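Local coordinates for protein EpsJ (Vibrio vulnificus, PDB 2RET) that acts as a pseudopilin of the type 2 secretion system, where it pairs with EpsI and probably forms part of the pseudopilus, at residues 66-71 against 86-91; 18-23 against 118-123; 146-151 against 162-167; 52-57 against 125-130. All blocks are in the same frame, centred on the assembly; numbering follows the deposited sequence.

Contact 1: residues 66-71 against 86-91; sequences IMFARL and TKVGYR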
# COMPACT_ATOMS: atom_id res chain seq x y z
N ILE B 66 -14.58 -26.36 6.12
CA ILE B 66 -13.86 -25.40 5.26
C ILE B 66 -12.54 -25.02 5.95
O ILE B 66 -12.44 -25.00 7.18
CB ILE B 66 -14.74 -24.14 4.86
CG1 ILE B 66 -14.13 -23.34 3.71
CG2 ILE B 66 -15.02 -23.22 6.03
CD1 ILE B 66 -15.10 -22.37 3.04
N MSE B 67 -11.51 -24.78 5.14
CA MSE B 67 -10.23 -24.34 5.65
C MSE B 67 -9.58 -23.45 4.64
O MSE B 67 -9.60 -23.74 3.45
CB MSE B 67 -9.31 -25.53 5.99
CG MSE B 67 -8.05 -25.10 6.81
SE MSE B 67 -6.81 -26.56 7.20
CE MSE B 67 -6.17 -27.06 5.41
N PHE B 68 -8.95 -22.39 5.16
CA PHE B 68 -8.28 -21.38 4.34
C PHE B 68 -7.22 -20.56 5.12
O PHE B 68 -7.23 -20.51 6.36
CB PHE B 68 -9.33 -20.46 3.66
CG PHE B 68 -10.30 -19.80 4.63
CD1 PHE B 68 -11.55 -20.37 4.89
CD2 PHE B 68 -9.98 -18.59 5.25
CE1 PHE B 68 -12.45 -19.76 5.76
CE2 PHE B 68 -10.87 -17.97 6.12
CZ PHE B 68 -12.09 -18.54 6.38
N ALA B 69 -6.32 -19.93 4.38
CA ALA B 69 -5.35 -18.96 4.95
C ALA B 69 -6.03 -17.62 5.13
O ALA B 69 -6.90 -17.27 4.37
CB ALA B 69 -4.12 -18.84 4.03
N ARG B 70 -5.70 -16.88 6.18
CA ARG B 70 -6.23 -15.55 6.31
C ARG B 70 -5.15 -14.55 6.75
O ARG B 70 -4.16 -14.97 7.40
CB ARG B 70 -7.46 -15.53 7.25
CG ARG B 70 -7.22 -15.92 8.70
CD ARG B 70 -8.22 -15.26 9.61
NE ARG B 70 -7.90 -13.87 9.80
CZ ARG B 70 -8.30 -13.09 10.81
NH1 ARG B 70 -9.11 -13.48 11.78
NH2 ARG B 70 -7.89 -11.84 10.81
N LEU B 71 -5.33 -13.27 6.39
CA LEU B 71 -4.54 -12.19 6.97
C LEU B 71 -4.82 -12.13 8.47
O LEU B 71 -5.93 -11.85 8.89
CB LEU B 71 -4.83 -10.81 6.30
CG LEU B 71 -4.04 -9.60 6.89
CD1 LEU B 71 -2.50 -9.80 6.96
CD2 LEU B 71 -4.36 -8.26 6.17
N THR B 86 -2.22 -16.37 8.87
CA THR B 86 -2.59 -17.47 9.77
C THR B 86 -3.51 -18.41 9.02
O THR B 86 -3.73 -18.25 7.83
CB THR B 86 -3.30 -16.95 11.04
OG1 THR B 86 -4.48 -16.21 10.67
CG2 THR B 86 -2.32 -16.07 11.91
N LYS B 87 -4.02 -19.44 9.67
CA LYS B 87 -4.88 -20.41 8.97
C LYS B 87 -6.06 -20.69 9.89
O LYS B 87 -5.88 -20.76 11.11
CB LYS B 87 -4.06 -21.66 8.63
CG LYS B 87 -4.79 -22.78 7.93
CD LYS B 87 -3.87 -23.86 7.50
CE LYS B 87 -3.44 -24.77 8.62
NZ LYS B 87 -2.40 -25.71 8.10
N VAL B 88 -7.26 -20.75 9.32
CA VAL B 88 -8.49 -20.96 10.09
C VAL B 88 -9.40 -22.00 9.37
O VAL B 88 -9.33 -22.17 8.17
CB VAL B 88 -9.30 -19.64 10.28
CG1 VAL B 88 -8.44 -18.57 10.91
CG2 VAL B 88 -9.91 -19.19 8.96
N GLY B 89 -10.22 -22.70 10.12
CA GLY B 89 -11.28 -23.49 9.52
C GLY B 89 -12.56 -23.53 10.34
O GLY B 89 -12.60 -23.07 11.44
N TYR B 90 -13.63 -24.05 9.74
CA TYR B 90 -14.91 -24.16 10.44
C TYR B 90 -15.42 -25.59 10.22
O TYR B 90 -15.17 -26.20 9.17
CB TYR B 90 -15.94 -23.13 9.91
CG TYR B 90 -15.66 -21.70 10.34
CD1 TYR B 90 -14.65 -20.94 9.76
CD2 TYR B 90 -16.38 -21.12 11.38
CE1 TYR B 90 -14.39 -19.64 10.20
CE2 TYR B 90 -16.13 -19.86 11.80
CZ TYR B 90 -15.14 -19.12 11.21
OH TYR B 90 -14.95 -17.85 11.67
N ARG B 91 -16.09 -26.12 11.21
CA ARG B 91 -16.68 -27.45 11.12
C ARG B 91 -17.85 -27.54 12.07
O ARG B 91 -18.01 -26.68 12.95
CB ARG B 91 -15.64 -28.49 11.51
CG ARG B 91 -15.17 -28.32 12.91
CD ARG B 91 -14.28 -29.39 13.33
NE ARG B 91 -14.12 -29.38 14.78
CZ ARG B 91 -13.00 -29.73 15.41
NH1 ARG B 91 -11.93 -30.12 14.73
NH2 ARG B 91 -12.95 -29.68 16.73
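Six backbone hydrogen bonds join residues 66-71 to 86-91 as neighbouring antiparallel strands. They come in reciprocal couples at I66/Y90, F68/V88 and R70/T86, and the straightest runs from V88 N to F68 O, 3.0 Å with 173° at the hydrogen; both F68/V88 bonds lie nearly along their C=O axes. Between the couples, M67/G89 and A69/K87 are non-hydrogen-bonded pairs, and the CA of M67 points its hydrogen at V88 O, 3.4 Å away.

On the face carrying I66, F68 and R70, V88 is gripped from two sides. Its CG2 sits over one face of the F68 ring, 3.2 Å from CE2, because F68 CG takes the crowded position between backbone N and carbonyl carbon (chi1 55°). Its CG1 lies 3.6 Å from R70 CD. R70 shares that first torsion (64°), bends at chi3 and folds back so that NE and NH2 both donate to L71 O, the NH2 bond being 2.7 Å, while NH1 forms a salt bridge with D31. On the other face the side chains of M67, a selenomethionine, and K87 cross obliquely, SE 4.0 Å from K87 CD; K87 NZ bonds to P105 O.

These strands form the central hairpin of the six-stranded antiparallel sheet. Helix 10-32 covers the V88 and Y90 face, taking Y90 OH on D31, while strand 49-56 flanks residues 66-71 and strand 96-102 flanks 86-91.

Contact 2: residues 18-23 against 118-123; sequences LNELQR and LLSDVE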
# COMPACT_ATOMS: atom_id res chain seq x y z
N LEU B 18 -29.13 -14.61 21.07
CA LEU B 18 -28.83 -13.57 20.09
C LEU B 18 -27.45 -12.97 20.30
O LEU B 18 -26.82 -12.59 19.34
CB LEU B 18 -29.85 -12.41 20.14
CG LEU B 18 -31.13 -12.51 19.32
CD1 LEU B 18 -31.88 -11.18 19.46
CD2 LEU B 18 -30.89 -12.86 17.85
N ASN B 19 -27.04 -12.85 21.55
CA ASN B 19 -25.68 -12.44 21.92
C ASN B 19 -24.61 -13.43 21.43
O ASN B 19 -23.56 -13.05 20.94
CB ASN B 19 -25.56 -12.30 23.44
CG ASN B 19 -26.21 -11.01 24.00
OD1 ASN B 19 -26.55 -10.07 23.27
ND2 ASN B 19 -26.37 -10.98 25.31
N GLU B 20 -24.90 -14.72 21.57
CA GLU B 20 -24.05 -15.77 21.05
C GLU B 20 -23.86 -15.66 19.55
O GLU B 20 -22.74 -15.78 19.05
CB GLU B 20 -24.64 -17.13 21.41
CG GLU B 20 -23.73 -18.33 21.08
CD GLU B 20 -24.47 -19.65 21.14
OE1 GLU B 20 -25.71 -19.60 21.20
OE2 GLU B 20 -23.84 -20.72 21.13
N LEU B 21 -24.97 -15.44 18.86
CA LEU B 21 -24.98 -15.30 17.41
C LEU B 21 -24.24 -14.07 16.93
O LEU B 21 -23.51 -14.13 15.99
CB LEU B 21 -26.42 -15.23 16.92
CG LEU B 21 -26.67 -15.18 15.42
CD1 LEU B 21 -25.76 -16.20 14.66
CD2 LEU B 21 -28.17 -15.41 15.12
N GLN B 22 -24.46 -12.95 17.58
CA GLN B 22 -23.69 -11.73 17.30
C GLN B 22 -22.18 -12.01 17.40
O GLN B 22 -21.43 -11.61 16.54
CB GLN B 22 -24.10 -10.63 18.30
CG GLN B 22 -24.23 -9.22 17.77
CD GLN B 22 -24.87 -8.27 18.82
OE1 GLN B 22 -25.88 -8.61 19.48
NE2 GLN B 22 -24.30 -7.06 18.96
N ARG B 23 -21.76 -12.68 18.47
CA ARG B 23 -20.37 -13.08 18.64
C ARG B 23 -19.83 -13.94 17.52
O ARG B 23 -18.73 -13.70 17.04
CB ARG B 23 -20.13 -13.78 19.98
CG ARG B 23 -19.94 -12.82 21.11
CD ARG B 23 -19.34 -13.49 22.31
NE ARG B 23 -20.16 -14.59 22.74
CZ ARG B 23 -21.21 -14.49 23.54
NH1 ARG B 23 -21.61 -13.32 24.04
NH2 ARG B 23 -21.89 -15.58 23.83
N LEU B 118 -18.12 -21.85 18.72
CA LEU B 118 -18.65 -20.55 18.34
C LEU B 118 -20.18 -20.44 18.46
O LEU B 118 -20.74 -19.38 18.83
CB LEU B 118 -18.20 -20.27 16.91
CG LEU B 118 -18.11 -18.82 16.48
CD1 LEU B 118 -17.29 -17.93 17.49
CD2 LEU B 118 -17.47 -18.80 15.12
N LEU B 119 -20.88 -21.51 18.12
CA LEU B 119 -22.33 -21.45 18.03
C LEU B 119 -22.97 -22.84 18.15
O LEU B 119 -22.75 -23.71 17.33
CB LEU B 119 -22.71 -20.77 16.71
CG LEU B 119 -24.09 -20.20 16.44
CD1 LEU B 119 -24.40 -19.06 17.37
CD2 LEU B 119 -24.11 -19.76 14.97
N SER B 120 -23.79 -22.99 19.18
CA SER B 120 -24.50 -24.22 19.45
C SER B 120 -25.75 -24.30 18.59
O SER B 120 -26.16 -23.33 17.97
CB SER B 120 -24.89 -24.28 20.93
OG SER B 120 -25.71 -23.16 21.21
N ASP B 121 -26.32 -25.48 18.50
CA ASP B 121 -27.51 -25.72 17.69
C ASP B 121 -27.40 -25.23 16.24
O ASP B 121 -28.28 -24.51 15.74
CB ASP B 121 -28.75 -25.15 18.38
CG ASP B 121 -29.18 -25.97 19.60
OD1 ASP B 121 -28.69 -27.11 19.82
OD2 ASP B 121 -30.04 -25.46 20.33
N VAL B 122 -26.31 -25.64 15.59
CA VAL B 122 -26.10 -25.40 14.16
C VAL B 122 -26.14 -26.76 13.51
O VAL B 122 -25.35 -27.60 13.83
CB VAL B 122 -24.76 -24.67 13.89
CG1 VAL B 122 -24.45 -24.62 12.39
CG2 VAL B 122 -24.84 -23.24 14.44
N GLU B 123 -27.08 -27.00 12.63
CA GLU B 123 -27.21 -28.31 12.04
C GLU B 123 -26.25 -28.50 10.86
O GLU B 123 -25.64 -29.57 10.69
CB GLU B 123 -28.66 -28.53 11.58
CG GLU B 123 -29.64 -28.70 12.75
CD GLU B 123 -31.10 -28.53 12.36
OE1 GLU B 123 -31.39 -28.25 11.17
OE2 GLU B 123 -31.97 -28.68 13.25
O HOH W 1 -20.47 -17.23 19.97
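E20 OE2 is held by one firm bond and perhaps a second. The backbone N of S120 donates to it over 3.0 Å, almost straight at 170°, though it arrives from above the carboxylate plane, 42° out of it. The hydroxyl OG of S120 lies 3.1 Å from the same OE2, but its single proton has another acceptor within reach, so this second bond is not settled. The carboxylate gets there because E20 CG is anti to the backbone N (chi1 -172°) and the chain stays extended beyond it. OE1, the other oxygen, forms a salt bridge with R17 one turn earlier, and R17 also bonds to S120 O; the arginine is therefore well placed to orient the carboxylate and offset its charge.

This joins the long N-terminal helix 10-32 to the place where the chain leaves edge strand 114-119 of one sheet for strand 122-130 of the other, a helix-on-sheet packing in keeping with the pilin-like fold. L118 and L119 both pair with L97, a classic beta bulge at the end of that edge strand.

The L119 side chain crosses those of E20 and L21 obliquely: its CD1 lies 3.8 Å from L21 CA and its CD2 3.9 Å from L21 CD1. L21 also packs on F16 of the neighbouring EpsI chain. A water donates to both E20 O, 2.8 Å away, and L118 O, bridging the two backbones.

Contact 3: residues 146-151 against 162-167; sequences PAAISV and ARTYLT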
# COMPACT_ATOMS: atom_id res chain seq x y z
N PRO B 146 -12.39 -17.46 -5.47
CA PRO B 146 -13.65 -16.99 -6.06
C PRO B 146 -13.87 -15.51 -5.73
O PRO B 146 -13.43 -15.06 -4.67
CB PRO B 146 -14.71 -17.87 -5.36
CG PRO B 146 -14.09 -18.16 -4.04
CD PRO B 146 -12.63 -18.39 -4.37
N ALA B 147 -14.52 -14.76 -6.62
CA ALA B 147 -14.78 -13.32 -6.39
C ALA B 147 -15.59 -13.08 -5.08
O ALA B 147 -15.45 -12.05 -4.43
CB ALA B 147 -15.51 -12.71 -7.65
N ALA B 148 -16.43 -14.05 -4.72
CA ALA B 148 -17.29 -14.01 -3.54
C ALA B 148 -17.57 -15.42 -3.00
O ALA B 148 -17.48 -16.42 -3.71
CB ALA B 148 -18.60 -13.30 -3.84
N ILE B 149 -17.89 -15.48 -1.72
CA ILE B 149 -18.18 -16.69 -0.98
C ILE B 149 -19.44 -16.40 -0.15
O ILE B 149 -19.55 -15.35 0.44
CB ILE B 149 -16.95 -17.07 -0.07
CG1 ILE B 149 -15.75 -17.45 -0.96
CG2 ILE B 149 -17.19 -18.30 0.79
CD1 ILE B 149 -14.39 -17.08 -0.34
N SER B 150 -20.38 -17.33 -0.14
CA SER B 150 -21.61 -17.25 0.64
C SER B 150 -21.51 -18.39 1.65
O SER B 150 -21.38 -19.55 1.27
CB SER B 150 -22.87 -17.45 -0.24
OG SER B 150 -24.09 -17.42 0.54
N VAL B 151 -21.55 -18.03 2.92
CA VAL B 151 -21.52 -18.96 4.02
C VAL B 151 -22.92 -19.02 4.60
O VAL B 151 -23.42 -18.02 5.09
CB VAL B 151 -20.46 -18.53 5.07
CG1 VAL B 151 -20.44 -19.55 6.25
CG2 VAL B 151 -19.08 -18.44 4.38
N ALA B 162 -27.41 -16.59 6.06
CA ALA B 162 -26.29 -16.60 5.15
C ALA B 162 -25.56 -15.25 5.15
O ALA B 162 -26.20 -14.20 5.30
CB ALA B 162 -26.76 -16.93 3.73
N ARG B 163 -24.23 -15.32 5.02
CA ARG B 163 -23.40 -14.13 4.80
C ARG B 163 -22.52 -14.29 3.54
O ARG B 163 -21.90 -15.30 3.32
CB ARG B 163 -22.53 -13.80 6.03
CG ARG B 163 -23.30 -13.09 7.17
CD ARG B 163 -23.64 -11.60 6.88
NE ARG B 163 -22.41 -10.81 6.86
CZ ARG B 163 -21.80 -10.33 5.78
NH1 ARG B 163 -20.65 -9.68 5.95
NH2 ARG B 163 -22.30 -10.48 4.56
N THR B 164 -22.49 -13.25 2.71
CA THR B 164 -21.71 -13.15 1.50
C THR B 164 -20.51 -12.25 1.71
O THR B 164 -20.67 -11.12 2.15
CB THR B 164 -22.56 -12.49 0.37
OG1 THR B 164 -23.72 -13.31 0.13
CG2 THR B 164 -21.73 -12.36 -0.92
N TYR B 165 -19.34 -12.72 1.32
CA TYR B 165 -18.09 -12.02 1.55
C TYR B 165 -17.30 -11.95 0.25
O TYR B 165 -17.27 -12.93 -0.50
CB TYR B 165 -17.24 -12.79 2.56
CG TYR B 165 -17.90 -13.11 3.87
CD1 TYR B 165 -17.90 -12.18 4.91
CD2 TYR B 165 -18.46 -14.36 4.10
CE1 TYR B 165 -18.50 -12.47 6.12
CE2 TYR B 165 -19.05 -14.67 5.29
CZ TYR B 165 -19.05 -13.73 6.32
OH TYR B 165 -19.60 -14.02 7.53
N LEU B 166 -16.68 -10.79 -0.02
CA LEU B 166 -15.84 -10.64 -1.22
C LEU B 166 -14.40 -10.96 -0.88
O LEU B 166 -13.99 -10.77 0.22
CB LEU B 166 -15.93 -9.24 -1.80
CG LEU B 166 -17.32 -8.72 -2.19
CD1 LEU B 166 -17.16 -7.46 -3.05
CD2 LEU B 166 -18.17 -9.74 -2.88
N THR B 167 -13.66 -11.51 -1.84
CA THR B 167 -12.28 -11.90 -1.63
C THR B 167 -11.37 -10.91 -2.29
O THR B 167 -11.81 -10.09 -3.11
CB THR B 167 -11.95 -13.27 -2.26
OG1 THR B 167 -12.21 -13.23 -3.66
CG2 THR B 167 -12.71 -14.40 -1.55
O HOH W 2 -13.98 -9.95 -5.06
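Strands 148-155 and 159-166 form a beta hairpin at one margin of the four-stranded antiparallel sheet, and the segments 148-151 and 162-166 run at 164° to each other. Backbone hydrogen bonds come first: two reciprocal couples, I149/Y165 and V151/R163, of which V151 N to R163 O is the straightest at 171° and 2.8 Å long, and a single longer bond from T167 N to A147 O beyond them. The pairs A148/L166 and S150/T164 are non-hydrogen-bonded, with CA-H...O contacts such as A148 CA to Y165 O at 3.2 Å.

Apolar contacts follow on both faces. V151 CG2 meets the Y165 ring at its edge, 3.9 Å from CE2, on the side covered by M28 and F32 of helix 10-32; on the other face A148 CB touches L166 CD2.

Among polar side chains, R163 forms a salt bridge with D29 and bonds to N23 of the EpsI chain, which also bonds to A162 O and T164 N, so this edge strand helps build the heterodimer.

At the hairpin's open end T167 CG2 presses on I149 CD1 at 3.4 Å, tighter than usual. There T167 OG1 donates in the carbonyl plane, on a lone pair of P146 O, over a very short 2.4 Å.

Contact 4: residues 52-57 against 125-130; sequences LHWADY and LNVRFY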
# COMPACT_ATOMS: atom_id res chain seq x y z
N LEU B 52 -8.61 -22.95 -1.11
CA LEU B 52 -9.78 -23.18 -0.24
C LEU B 52 -10.05 -24.68 -0.16
O LEU B 52 -10.15 -25.35 -1.18
CB LEU B 52 -11.08 -22.52 -0.75
CG LEU B 52 -11.26 -20.99 -0.78
CD1 LEU B 52 -12.28 -20.60 -1.87
CD2 LEU B 52 -11.70 -20.43 0.55
N HIS B 53 -10.15 -25.19 1.06
CA HIS B 53 -10.44 -26.59 1.30
C HIS B 53 -11.89 -26.64 1.75
O HIS B 53 -12.31 -25.91 2.62
CB HIS B 53 -9.51 -27.18 2.39
CG HIS B 53 -8.05 -26.93 2.16
ND1 HIS B 53 -7.20 -27.89 1.64
CD2 HIS B 53 -7.29 -25.83 2.38
CE1 HIS B 53 -5.98 -27.39 1.56
NE2 HIS B 53 -6.02 -26.14 2.00
N TRP B 54 -12.64 -27.53 1.13
CA TRP B 54 -14.10 -27.59 1.28
C TRP B 54 -14.55 -29.02 0.97
O TRP B 54 -14.54 -29.44 -0.18
CB TRP B 54 -14.80 -26.59 0.35
CG TRP B 54 -16.32 -26.74 0.33
CD1 TRP B 54 -17.11 -27.09 -0.75
CD2 TRP B 54 -17.22 -26.53 1.42
NE1 TRP B 54 -18.44 -27.11 -0.39
CE2 TRP B 54 -18.53 -26.77 0.94
CE3 TRP B 54 -17.05 -26.18 2.75
CZ2 TRP B 54 -19.64 -26.69 1.75
CZ3 TRP B 54 -18.15 -26.07 3.55
CH2 TRP B 54 -19.44 -26.31 3.05
N ALA B 55 -14.89 -29.77 2.00
CA ALA B 55 -15.24 -31.19 1.81
C ALA B 55 -16.01 -31.71 2.98
O ALA B 55 -15.90 -31.18 4.08
CB ALA B 55 -13.99 -32.05 1.57
N ASP B 56 -16.81 -32.74 2.73
CA ASP B 56 -17.44 -33.51 3.79
C ASP B 56 -16.36 -34.02 4.73
O ASP B 56 -15.31 -34.48 4.27
CB ASP B 56 -18.23 -34.68 3.21
CG ASP B 56 -19.61 -34.28 2.71
OD1 ASP B 56 -20.22 -33.28 3.16
OD2 ASP B 56 -20.11 -34.96 1.82
N TYR B 57 -16.61 -33.91 6.03
CA TYR B 57 -15.72 -34.48 7.04
C TYR B 57 -14.33 -33.79 7.15
O TYR B 57 -13.50 -34.25 7.93
CB TYR B 57 -15.62 -36.00 6.90
CG TYR B 57 -16.92 -36.63 6.46
CD1 TYR B 57 -16.98 -37.45 5.33
CD2 TYR B 57 -18.11 -36.37 7.13
CE1 TYR B 57 -18.19 -38.01 4.90
CE2 TYR B 57 -19.32 -36.92 6.70
CZ TYR B 57 -19.34 -37.74 5.58
OH TYR B 57 -20.52 -38.28 5.13
N LEU B 125 -23.51 -26.51 7.84
CA LEU B 125 -22.66 -25.54 7.23
C LEU B 125 -22.69 -25.81 5.72
O LEU B 125 -22.35 -26.88 5.30
CB LEU B 125 -21.22 -25.70 7.77
CG LEU B 125 -20.11 -24.88 7.08
CD1 LEU B 125 -20.37 -23.40 7.25
CD2 LEU B 125 -18.69 -25.27 7.57
N ASN B 126 -23.09 -24.82 4.94
CA ASN B 126 -22.97 -24.87 3.49
C ASN B 126 -22.31 -23.61 2.90
O ASN B 126 -22.66 -22.50 3.24
CB ASN B 126 -24.33 -25.05 2.84
CG ASN B 126 -24.22 -25.42 1.37
OD1 ASN B 126 -23.49 -26.35 0.98
ND2 ASN B 126 -24.93 -24.68 0.54
N VAL B 127 -21.40 -23.81 1.97
CA VAL B 127 -20.64 -22.73 1.35
C VAL B 127 -20.74 -22.85 -0.15
O VAL B 127 -20.66 -23.95 -0.70
CB VAL B 127 -19.17 -22.71 1.81
CG1 VAL B 127 -18.41 -21.56 1.12
CG2 VAL B 127 -19.05 -22.52 3.37
N ARG B 128 -20.95 -21.70 -0.81
CA ARG B 128 -21.02 -21.59 -2.25
C ARG B 128 -20.06 -20.53 -2.72
O ARG B 128 -19.75 -19.60 -2.01
CB ARG B 128 -22.42 -21.28 -2.70
CG ARG B 128 -23.36 -22.44 -2.54
CD ARG B 128 -24.76 -21.97 -2.36
NE ARG B 128 -25.42 -21.84 -3.65
CZ ARG B 128 -26.01 -20.75 -4.13
NH1 ARG B 128 -26.05 -19.59 -3.46
NH2 ARG B 128 -26.56 -20.82 -5.34
N PHE B 129 -19.58 -20.70 -3.94
CA PHE B 129 -18.49 -19.93 -4.48
C PHE B 129 -18.97 -19.32 -5.77
O PHE B 129 -19.52 -20.02 -6.64
CB PHE B 129 -17.30 -20.86 -4.71
CG PHE B 129 -16.96 -21.71 -3.52
CD1 PHE B 129 -17.47 -23.00 -3.41
CD2 PHE B 129 -16.17 -21.20 -2.50
CE1 PHE B 129 -17.17 -23.79 -2.32
CE2 PHE B 129 -15.87 -21.98 -1.39
CZ PHE B 129 -16.35 -23.29 -1.30
N TYR B 130 -18.79 -18.02 -5.88
CA TYR B 130 -19.10 -17.29 -7.07
C TYR B 130 -17.93 -17.30 -8.03
O TYR B 130 -16.87 -16.71 -7.75
CB TYR B 130 -19.50 -15.85 -6.78
CG TYR B 130 -20.14 -15.17 -7.98
CD1 TYR B 130 -21.34 -15.64 -8.50
CD2 TYR B 130 -19.56 -14.08 -8.58
CE1 TYR B 130 -21.94 -15.03 -9.58
CE2 TYR B 130 -20.15 -13.47 -9.68
CZ TYR B 130 -21.33 -13.95 -10.17
OH TYR B 130 -21.92 -13.37 -11.26
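The segments 52-56 and 125-130 pass 9.1 Å apart at 133° between their directions, with no hydrogen bond across them, which is the spacing of two sheets facing each other and not of neighbours in one. Side chains carry most of the contact, the W54 indole also reaching the backbone of residues 125-127, and W54 buries by far the most of its surface.

Its CG is anti to the backbone N, which sends the indole across strand 122-130. V127 meets one face: CB lies 3.8 Å from the centroid of the six-membered ring and only 11° off its normal, a CH-pi contact, with CG2 3.7 Å from CZ3. F129 comes to the five-membered ring edge-on, a T-shaped pair with the planes at 74° and the centroids 5.2 Å apart. The closest atoms of that pair are W54 CD1 and F129 CE1, at 3.7 Å. At the far tip of the indole, CH2 reaches the backbone of V127, 3.4 Å from its N, and L125 O stands near the ring plane at the edge. NE1 has a weak hydrogen bond to N137 O.

L52, two residues before W54 and pointing the same way, meets F129 tip to tip, CD1 to CE2 at 3.9 Å. F129 thus touches both, L52 at CE2 and W54 at CE1 and CZ. I66 on one sheet and I149 on the other extend the same apolar layer, an interface typical of two antiparallel sheets packed face to face.

How the contacts relate
From the N terminus, helix 10-32 supplies the first half of contact 2, which closes only at residues 118-123, after nearly a hundred residues. Contact 4 opens inside that span at 52-57 and closes beyond it at 125-130, so contacts 2 and 4 cross. Contact 1 is nested within both, a local hairpin of the six-stranded sheet. Contact 3 follows in series, the closing hairpin of the four-stranded sheet. Contact 2 ties helix to sheet edge and contact 4 joins the two sheets. Contact 1 touches contact 4 through M67 O and H53 N, 2.8 Å apart, and contact 2 through Y90 and L118; contact 3 joins contact 4 through A148 O and Y130 N.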